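Local atomic coordinates of HMG box-containing protein 1 (Homo sapiens, PDB entry 3QVE), a protein that represses transcription by binding the promoters of target genes, acting in the cell cycle and the Wnt pathway, and whose AXH domain is the part described here. Residues 10-15 and 95-100; 18-23 and 87-92; 102-107 and 124-129. One frame throughout, in Å; residues are numbered along the deposited sequence.

Contact 1: 10-15 and 95-100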
# COMPACT_ATOMS: atom_id res chain seq x y z
N HIS A 10 1.41 -0.52 7.84
CA HIS A 10 0.07 -0.46 7.25
C HIS A 10 -0.12 -1.75 6.44
O HIS A 10 0.28 -2.80 6.93
CB HIS A 10 -0.09 0.80 6.39
CG HIS A 10 -1.50 1.16 6.06
ND1 HIS A 10 -2.24 0.54 5.06
CD2 HIS A 10 -2.30 2.13 6.57
CE1 HIS A 10 -3.42 1.12 4.99
NE2 HIS A 10 -3.48 2.08 5.89
N CYS A 11 -0.66 -1.70 5.23
CA CYS A 11 -0.83 -2.91 4.40
C CYS A 11 0.39 -3.24 3.53
O CYS A 11 0.35 -4.14 2.72
CB CYS A 11 -2.03 -2.72 3.47
SG CYS A 11 -1.81 -1.49 2.18
N PHE A 12 1.48 -2.49 3.68
CA PHE A 12 2.62 -2.55 2.76
C PHE A 12 3.68 -3.61 3.07
O PHE A 12 4.16 -3.75 4.20
CB PHE A 12 3.23 -1.15 2.58
CG PHE A 12 2.24 -0.19 2.02
CD1 PHE A 12 1.83 -0.30 0.70
CD2 PHE A 12 1.70 0.80 2.79
CE1 PHE A 12 0.91 0.53 0.19
CE2 PHE A 12 0.80 1.69 2.29
CZ PHE A 12 0.37 1.55 1.00
N LEU A 13 4.04 -4.36 2.02
CA LEU A 13 5.02 -5.43 2.12
C LEU A 13 6.46 -4.92 1.95
O LEU A 13 6.71 -3.80 1.45
CB LEU A 13 4.71 -6.51 1.08
CG LEU A 13 3.30 -7.12 1.12
CD1 LEU A 13 3.17 -8.38 0.28
CD2 LEU A 13 2.87 -7.40 2.50
N LYS A 14 7.39 -5.79 2.34
CA LYS A 14 8.80 -5.56 2.20
C LYS A 14 9.12 -5.15 0.77
O LYS A 14 8.59 -5.73 -0.20
CB LYS A 14 9.53 -6.84 2.53
CG LYS A 14 11.06 -6.79 2.34
CD LYS A 14 11.67 -8.03 2.92
CE LYS A 14 13.19 -8.07 2.72
NZ LYS A 14 13.89 -7.01 3.48
N GLY A 15 9.95 -4.12 0.62
CA GLY A 15 10.36 -3.66 -0.71
C GLY A 15 9.57 -2.45 -1.15
O GLY A 15 9.95 -1.79 -2.12
N LEU A 95 4.72 -5.39 -8.57
CA LEU A 95 3.52 -5.62 -9.38
C LEU A 95 2.57 -6.60 -8.74
O LEU A 95 1.38 -6.51 -8.97
CB LEU A 95 3.89 -6.13 -10.77
CG LEU A 95 4.79 -5.36 -11.71
CD1 LEU A 95 4.81 -5.96 -13.17
CD2 LEU A 95 4.41 -3.92 -11.76
N ASP A 96 3.11 -7.51 -7.93
CA ASP A 96 2.33 -8.56 -7.29
C ASP A 96 1.81 -8.17 -5.88
O ASP A 96 1.24 -9.01 -5.19
CB ASP A 96 3.20 -9.82 -7.15
CG ASP A 96 4.46 -9.53 -6.39
OD1 ASP A 96 4.38 -8.90 -5.32
OD2 ASP A 96 5.53 -9.90 -6.89
N HIS A 97 1.97 -6.91 -5.48
CA HIS A 97 1.50 -6.44 -4.16
C HIS A 97 -0.03 -6.62 -4.06
O HIS A 97 -0.78 -6.13 -4.89
CB HIS A 97 1.87 -4.96 -3.93
CG HIS A 97 1.91 -4.56 -2.49
ND1 HIS A 97 0.79 -4.54 -1.69
CD2 HIS A 97 2.95 -4.20 -1.70
CE1 HIS A 97 1.13 -4.18 -0.46
NE2 HIS A 97 2.43 -3.96 -0.44
N PRO A 98 -0.50 -7.37 -3.04
CA PRO A 98 -1.94 -7.55 -2.81
C PRO A 98 -2.53 -6.45 -1.92
O PRO A 98 -1.80 -5.84 -1.12
CB PRO A 98 -2.00 -8.87 -2.07
CG PRO A 98 -0.74 -8.88 -1.25
CD PRO A 98 0.30 -8.14 -2.09
N PHE A 99 -3.81 -6.16 -2.11
CA PHE A 99 -4.50 -5.14 -1.32
C PHE A 99 -5.81 -5.75 -0.88
O PHE A 99 -6.44 -6.46 -1.66
CB PHE A 99 -4.74 -3.89 -2.13
CG PHE A 99 -3.49 -3.22 -2.56
CD1 PHE A 99 -2.79 -2.40 -1.66
CD2 PHE A 99 -2.94 -3.50 -3.81
CE1 PHE A 99 -1.61 -1.79 -2.03
CE2 PHE A 99 -1.76 -2.91 -4.17
CZ PHE A 99 -1.09 -2.05 -3.28
N TYR A 100 -6.20 -5.47 0.36
CA TYR A 100 -7.45 -5.96 0.89
C TYR A 100 -8.43 -4.82 0.81
O TYR A 100 -8.33 -3.87 1.60
CB TYR A 100 -7.30 -6.54 2.29
CG TYR A 100 -8.54 -7.36 2.65
CD1 TYR A 100 -8.66 -8.70 2.29
CD2 TYR A 100 -9.62 -6.76 3.28
CE1 TYR A 100 -9.84 -9.44 2.59
CE2 TYR A 100 -10.78 -7.47 3.58
CZ TYR A 100 -10.88 -8.81 3.24
OH TYR A 100 -12.03 -9.47 3.56
O HOH W 1 -2.13 -5.05 1.34
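The imidazole of His-97 lies at the centre of this buried contact: CG of Leu-13 sits over one of its faces, 4.0 Å from the ring centroid of His-97 in a CH-pi contact, while Cys-11 O and Phe-12 CA meet its edge. Cys-11 SG rests over the centre of the Phe-12 ring, 3.8 Å above its plane, and also meets the edge of the Phe-99 ring in a sulfur-aromatic contact. His-97 ND1 lies over a face of Phe-99, toward the rim, and the rings of Phe-12 and His-97 meet obliquely, their planes at 57°. Phe-12 CE1 and Phe-99 CE1 touch at 4.1 Å.

Both imidazole nitrogens are used. NE2 of His-97 accepts the backbone N-H of Leu-13 at 3.0 Å in a nearly straight bond (167°), although N lies 24° out of the ring plane. ND1 of His-97 donates to Pro-98 O at 3.0 Å, a more bent bond that is consistent with a neutral imidazole protonated on ND1; the two bonds together hold the ring's rotation. A water donates to both Cys-11 O and Pro-98 O and so bridges the two backbones. Leu-13 CD1 and Pro-98 CD meet tip to tip at 3.7 Å.

The loop 10-15, which leads into strand 17-20, is held against segment 95-100, which runs into strand 98-101. Leu-13 also touches His-118 of helix 111-118, Phe-12 reaches Leu-59 of strand 59-69, and Phe-99 packs on Leu-77 and Phe-79 of strand 72-80.

Contact 2: 18-23 and 87-92. With EDO (1,2-ethanediol), chain K.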
# COMPACT_ATOMS: atom_id res chain seq x y z
N LEU A 18 7.96 4.59 0.33
CA LEU A 18 6.91 5.52 0.72
C LEU A 18 7.33 6.95 0.45
O LEU A 18 8.49 7.31 0.65
CB LEU A 18 6.69 5.43 2.22
CG LEU A 18 6.33 4.02 2.72
CD1 LEU A 18 6.15 4.11 4.22
CD2 LEU A 18 5.07 3.44 1.99
N CYS A 19 6.38 7.78 0.04
CA CYS A 19 6.63 9.22 -0.12
C CYS A 19 5.40 9.99 0.34
O CYS A 19 4.44 10.12 -0.37
CB CYS A 19 6.99 9.54 -1.56
SG CYS A 19 7.50 11.30 -1.73
N PHE A 20 5.45 10.46 1.59
CA PHE A 20 4.37 11.21 2.18
C PHE A 20 4.36 12.62 1.59
O PHE A 20 5.40 13.25 1.46
CB PHE A 20 4.56 11.27 3.69
CG PHE A 20 4.28 10.00 4.38
CD1 PHE A 20 2.97 9.69 4.77
CD2 PHE A 20 5.27 9.06 4.59
CE1 PHE A 20 2.69 8.51 5.38
CE2 PHE A 20 4.98 7.87 5.20
CZ PHE A 20 3.69 7.59 5.61
N HIS A 21 3.20 13.10 1.19
CA HIS A 21 3.14 14.43 0.59
C HIS A 21 3.20 15.53 1.66
O HIS A 21 3.58 16.65 1.37
CB HIS A 21 1.85 14.59 -0.24
CG HIS A 21 1.80 13.75 -1.48
ND1 HIS A 21 1.10 14.14 -2.61
CD2 HIS A 21 2.34 12.54 -1.77
CE1 HIS A 21 1.23 13.21 -3.54
NE2 HIS A 21 1.97 12.23 -3.06
N LYS A 22 2.80 15.23 2.90
CA LYS A 22 2.85 16.22 3.98
C LYS A 22 3.71 15.70 5.10
O LYS A 22 4.05 14.52 5.15
CB LYS A 22 1.46 16.53 4.53
CG LYS A 22 0.50 17.16 3.50
CD LYS A 22 0.40 18.65 3.53
CE LYS A 22 -0.58 19.17 2.46
NZ LYS A 22 -2.00 18.84 2.81
N GLY A 23 4.11 16.61 5.98
CA GLY A 23 4.88 16.23 7.16
C GLY A 23 6.36 16.56 7.06
O GLY A 23 6.80 17.19 6.11
N GLY A 87 -2.48 14.43 4.54
CA GLY A 87 -1.88 14.48 3.21
C GLY A 87 -1.92 13.14 2.49
O GLY A 87 -2.13 12.07 3.10
N LEU A 88 -1.72 13.22 1.17
CA LEU A 88 -1.63 12.03 0.32
C LEU A 88 -0.36 11.25 0.57
O LEU A 88 0.62 11.76 1.17
CB LEU A 88 -1.74 12.44 -1.14
CG LEU A 88 -2.99 13.28 -1.51
CD1 LEU A 88 -3.01 13.57 -3.02
CD2 LEU A 88 -4.29 12.59 -1.05
N LEU A 89 -0.36 10.02 0.10
CA LEU A 89 0.83 9.14 0.14
C LEU A 89 1.03 8.56 -1.22
O LEU A 89 0.08 7.99 -1.76
CB LEU A 89 0.60 7.98 1.11
CG LEU A 89 1.62 6.83 1.17
CD1 LEU A 89 2.96 7.31 1.62
CD2 LEU A 89 1.11 5.72 2.09
N THR A 90 2.25 8.64 -1.74
CA THR A 90 2.61 7.93 -2.97
C THR A 90 3.56 6.81 -2.57
O THR A 90 4.42 6.99 -1.70
CB THR A 90 3.25 8.87 -4.02
OG1 THR A 90 2.29 9.89 -4.31
CG2 THR A 90 3.58 8.11 -5.34
N VAL A 91 3.38 5.63 -3.16
CA VAL A 91 4.23 4.50 -2.88
C VAL A 91 4.75 3.92 -4.17
O VAL A 91 4.13 4.09 -5.23
CB VAL A 91 3.50 3.36 -2.07
CG1 VAL A 91 2.78 3.91 -0.85
CG2 VAL A 91 2.56 2.59 -2.93
N GLU A 92 5.89 3.24 -4.08
CA GLU A 92 6.36 2.34 -5.12
C GLU A 92 6.24 0.94 -4.57
O GLU A 92 6.69 0.68 -3.46
CB GLU A 92 7.81 2.63 -5.43
CG GLU A 92 8.38 1.86 -6.59
CD GLU A 92 9.89 1.76 -6.50
OE1 GLU A 92 10.54 2.60 -7.17
OE2 GLU A 92 10.41 0.87 -5.78
C1 EDO K . 2.79 21.19 5.15
O1 EDO K . 3.83 20.84 4.21
C2 EDO K . 2.97 20.22 6.29
O2 EDO K . 4.13 19.51 5.88
O HOH W 2 1.26 12.89 3.65
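Two neighbouring strands of the antiparallel six-stranded sheet of the AXH domain pair here, with their directions at 166°. Cys-19 and Thr-90 form the hydrogen-bonded pair: Cys-19 N donates to Thr-90 O at 2.7 Å, nearly along the C=O axis, and Thr-90 N returns a straighter bond to Cys-19 O. Leu-18 with Val-91 and Phe-20 with Leu-89 are the flanking non-hydrogen-bonded pairs, and their side chains share the buried face. There Leu-89 CD1 stands over the middle of the Phe-20 ring, 3.8 Å from its centroid and only 5° off the normal, while Leu-18 CD2 meets Val-91 CG1 at 3.7 Å. An alanine in place of Phe-20 removes the ring that lies under Leu-89 CD1 and meets His-51, Tyr-54 and Phe-34, and would probably loosen the packing on this face.

Beyond the strand, His-21 N donates to Leu-88 O at 2.9 Å. The His-21 imidazole lies across Leu-88 CB, which covers one face, and its NE2 shares a hydrogen bond of 2.7 Å with Thr-90 OG1. Lys-22 CG lies 3.6 Å from Gly-87 CA, where any CB would clash.

Strand 89-94 also bonds to strand 72-80 through Leu-89 and Val-91, and Leu-18 pairs with Gln-29 in the edge strand 29-30. Helix 31-37 meets the buried face, Leu-18 touching Val-31 and both Leu-18 and Phe-20 meeting Phe-34.

Contact 3: 102-107 and 124-129. With SO4 (sulfate ion), chain D; EDO (1,2-ethanediol), chain O.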
# COMPACT_ATOMS: atom_id res chain seq x y z
N LYS A 102 -11.88 -2.80 0.92
CA LYS A 102 -13.16 -2.73 1.64
C LYS A 102 -14.32 -3.06 0.71
O LYS A 102 -14.39 -2.53 -0.38
CB LYS A 102 -13.37 -1.33 2.21
CG LYS A 102 -14.38 -1.21 3.35
CD LYS A 102 -14.50 0.24 3.79
CE LYS A 102 -15.06 0.36 5.20
NZ LYS A 102 -16.35 -0.36 5.34
N ASN A 103 -15.22 -3.95 1.16
CA ASN A 103 -16.38 -4.42 0.36
C ASN A 103 -16.03 -5.20 -0.90
O ASN A 103 -16.88 -5.38 -1.76
CB ASN A 103 -17.35 -3.27 0.01
CG ASN A 103 -17.72 -2.46 1.21
OD1 ASN A 103 -17.72 -1.23 1.15
ND2 ASN A 103 -17.96 -3.13 2.33
N LYS A 104 -14.80 -5.67 -1.02
CA LYS A 104 -14.40 -6.44 -2.21
C LYS A 104 -13.41 -7.57 -1.88
O LYS A 104 -13.52 -8.63 -2.41
CB LYS A 104 -13.83 -5.49 -3.26
CG LYS A 104 -13.25 -6.22 -4.47
CD LYS A 104 -13.23 -5.36 -5.74
CE LYS A 104 -11.97 -4.54 -5.89
NZ LYS A 104 -11.78 -3.91 -7.27
N GLY A 105 -12.47 -7.37 -0.96
CA GLY A 105 -11.56 -8.45 -0.60
C GLY A 105 -10.25 -8.33 -1.35
O GLY A 105 -9.89 -7.25 -1.83
N TRP A 106 -9.54 -9.45 -1.44
CA TRP A 106 -8.17 -9.42 -1.93
C TRP A 106 -8.16 -8.99 -3.41
O TRP A 106 -8.89 -9.53 -4.24
CB TRP A 106 -7.50 -10.77 -1.74
CG TRP A 106 -7.08 -11.04 -0.34
CD1 TRP A 106 -7.58 -11.99 0.48
CD2 TRP A 106 -6.10 -10.33 0.42
NE1 TRP A 106 -6.96 -11.94 1.70
CE2 TRP A 106 -6.04 -10.93 1.69
CE3 TRP A 106 -5.25 -9.23 0.14
CZ2 TRP A 106 -5.18 -10.49 2.70
CZ3 TRP A 106 -4.37 -8.82 1.11
CH2 TRP A 106 -4.36 -9.43 2.40
N SER A 107 -7.28 -8.05 -3.72
CA SER A 107 -7.21 -7.46 -5.05
C SER A 107 -5.74 -7.17 -5.40
O SER A 107 -4.91 -7.03 -4.52
CB SER A 107 -8.03 -6.15 -5.08
OG SER A 107 -9.33 -6.33 -4.51
N GLU A 124 -9.24 -7.66 -9.59
CA GLU A 124 -8.46 -6.55 -10.07
C GLU A 124 -8.72 -5.30 -9.23
O GLU A 124 -9.87 -4.98 -8.94
CB GLU A 124 -8.85 -6.26 -11.52
CG GLU A 124 -7.86 -6.80 -12.54
CD GLU A 124 -8.29 -6.53 -13.98
OE1 GLU A 124 -8.10 -7.44 -14.82
OE2 GLU A 124 -8.80 -5.41 -14.28
N VAL A 125 -7.66 -4.59 -8.88
CA VAL A 125 -7.75 -3.32 -8.15
C VAL A 125 -8.19 -2.24 -9.11
O VAL A 125 -7.77 -2.25 -10.27
CB VAL A 125 -6.37 -2.87 -7.59
CG1 VAL A 125 -6.46 -1.46 -6.95
CG2 VAL A 125 -5.83 -3.87 -6.57
N HIS A 126 -9.01 -1.30 -8.65
CA HIS A 126 -9.32 -0.08 -9.45
C HIS A 126 -9.28 1.18 -8.60
O HIS A 126 -9.50 1.13 -7.37
CB HIS A 126 -10.73 -0.14 -10.04
CG HIS A 126 -10.94 -1.29 -10.96
ND1 HIS A 126 -10.39 -1.34 -12.23
CD2 HIS A 126 -11.57 -2.47 -10.78
CE1 HIS A 126 -10.70 -2.49 -12.79
NE2 HIS A 126 -11.42 -3.19 -11.94
N ILE A 127 -9.08 2.30 -9.28
CA ILE A 127 -9.20 3.63 -8.67
C ILE A 127 -10.54 3.71 -7.91
O ILE A 127 -11.60 3.25 -8.38
CB ILE A 127 -9.06 4.74 -9.71
CG1 ILE A 127 -7.62 4.74 -10.28
CG2 ILE A 127 -9.44 6.11 -9.09
CD1 ILE A 127 -7.40 5.61 -11.55
N GLY A 128 -10.47 4.25 -6.71
CA GLY A 128 -11.63 4.28 -5.83
C GLY A 128 -11.57 3.23 -4.74
O GLY A 128 -12.21 3.40 -3.72
N ASP A 129 -10.86 2.12 -4.97
CA ASP A 129 -10.77 1.08 -3.95
C ASP A 129 -10.13 1.61 -2.66
O ASP A 129 -9.11 2.30 -2.69
CB ASP A 129 -9.99 -0.14 -4.49
CG ASP A 129 -10.79 -0.95 -5.56
OD1 ASP A 129 -11.98 -0.66 -5.79
OD2 ASP A 129 -10.23 -1.87 -6.16
S SO4 D . -8.93 1.96 -13.16
O1 SO4 D . -7.98 2.61 -14.03
O2 SO4 D . -10.10 2.75 -12.87
O3 SO4 D . -9.22 0.60 -13.58
O4 SO4 D . -8.27 1.81 -11.89
C1 EDO O . -14.13 -6.64 3.28
O1 EDO O . -14.75 -5.38 3.60
C2 EDO O . -15.14 -7.76 3.02
O2 EDO O . -15.05 -8.16 1.66
O HOH W 3 -13.92 -2.36 -7.79
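Lys-104 leaves the backbone with CG anti to N (chi1 174°) and stays extended until a bend at chi3 (88°) delivers its ammonium group to the loop 124-129. Asp-129 has CG anti to its carbonyl carbon (chi1 -71°), which brings the carboxylate across the lysine chain at about a right angle. NZ of Lys-104 forms a salt bridge with Asp-129 OD2 at 2.8 Å, using the syn lone pair of that oxygen. The same NZ donates to the backbone oxygen Glu-124 O, also at 2.8 Å and in the carbonyl plane. A water is its third partner, accepting from Lys-104 NZ and donating to Asp-129 OD1 over a longer 3.3 Å.

OD2 of Asp-129 takes a second bond, from the backbone N of His-126 at 2.8 Å; this donor comes from above the carboxylate plane, in a nearly straight line. Asp-129 N in turn donates to His-126 O, closing the type II turn 126-129. Further along segment 102-107, Ser-107 CB packs on Val-125 CG2 at 3.5 Å, and Ser-107 OG donates back to Gly-105 O. Lys-104 and Gly-105 together face Val-101 in a classic beta bulge at the entry to strand 105-108.

On the outer side of the turn a sulfate, probably from the crystallisation liquor, accepts from His-126 ND1 through O3 at 2.6 Å and from Ile-127 N through O4; His-64 of strand 59-69 binds the same ion.

With three polar partners around NZ and two donors on OD2, the ion pair ties the bulge to the turn and would favour a charged lysine and an ionised aspartate. The sulfate is likely to stabilise positive charge on His-126, although the nearby ammonium of Lys-104 would oppose it.

All three contacts belong to the AXH domain. Contact 2 lies within the six-stranded sheet, and its segments fall between those of contact 1 along the chain; contact 3 follows both. The centres of contacts 1 and 2 are about 15 Å apart, and Phe-12 bridges them by packing on Val-91 and Leu-89. Contacts 1 and 3, their centres about 13 Å apart, meet through neighbouring strands 98-101 and 105-108 of the small mixed sheet, where Tyr-100 packs against Trp-106. Contacts 2 and 3 do not touch, their nearest atoms being about 11 Å apart. Contact 1, its centre about 5 Å from that of the molecule, links the loop leading into the large sheet to a strand of the small one.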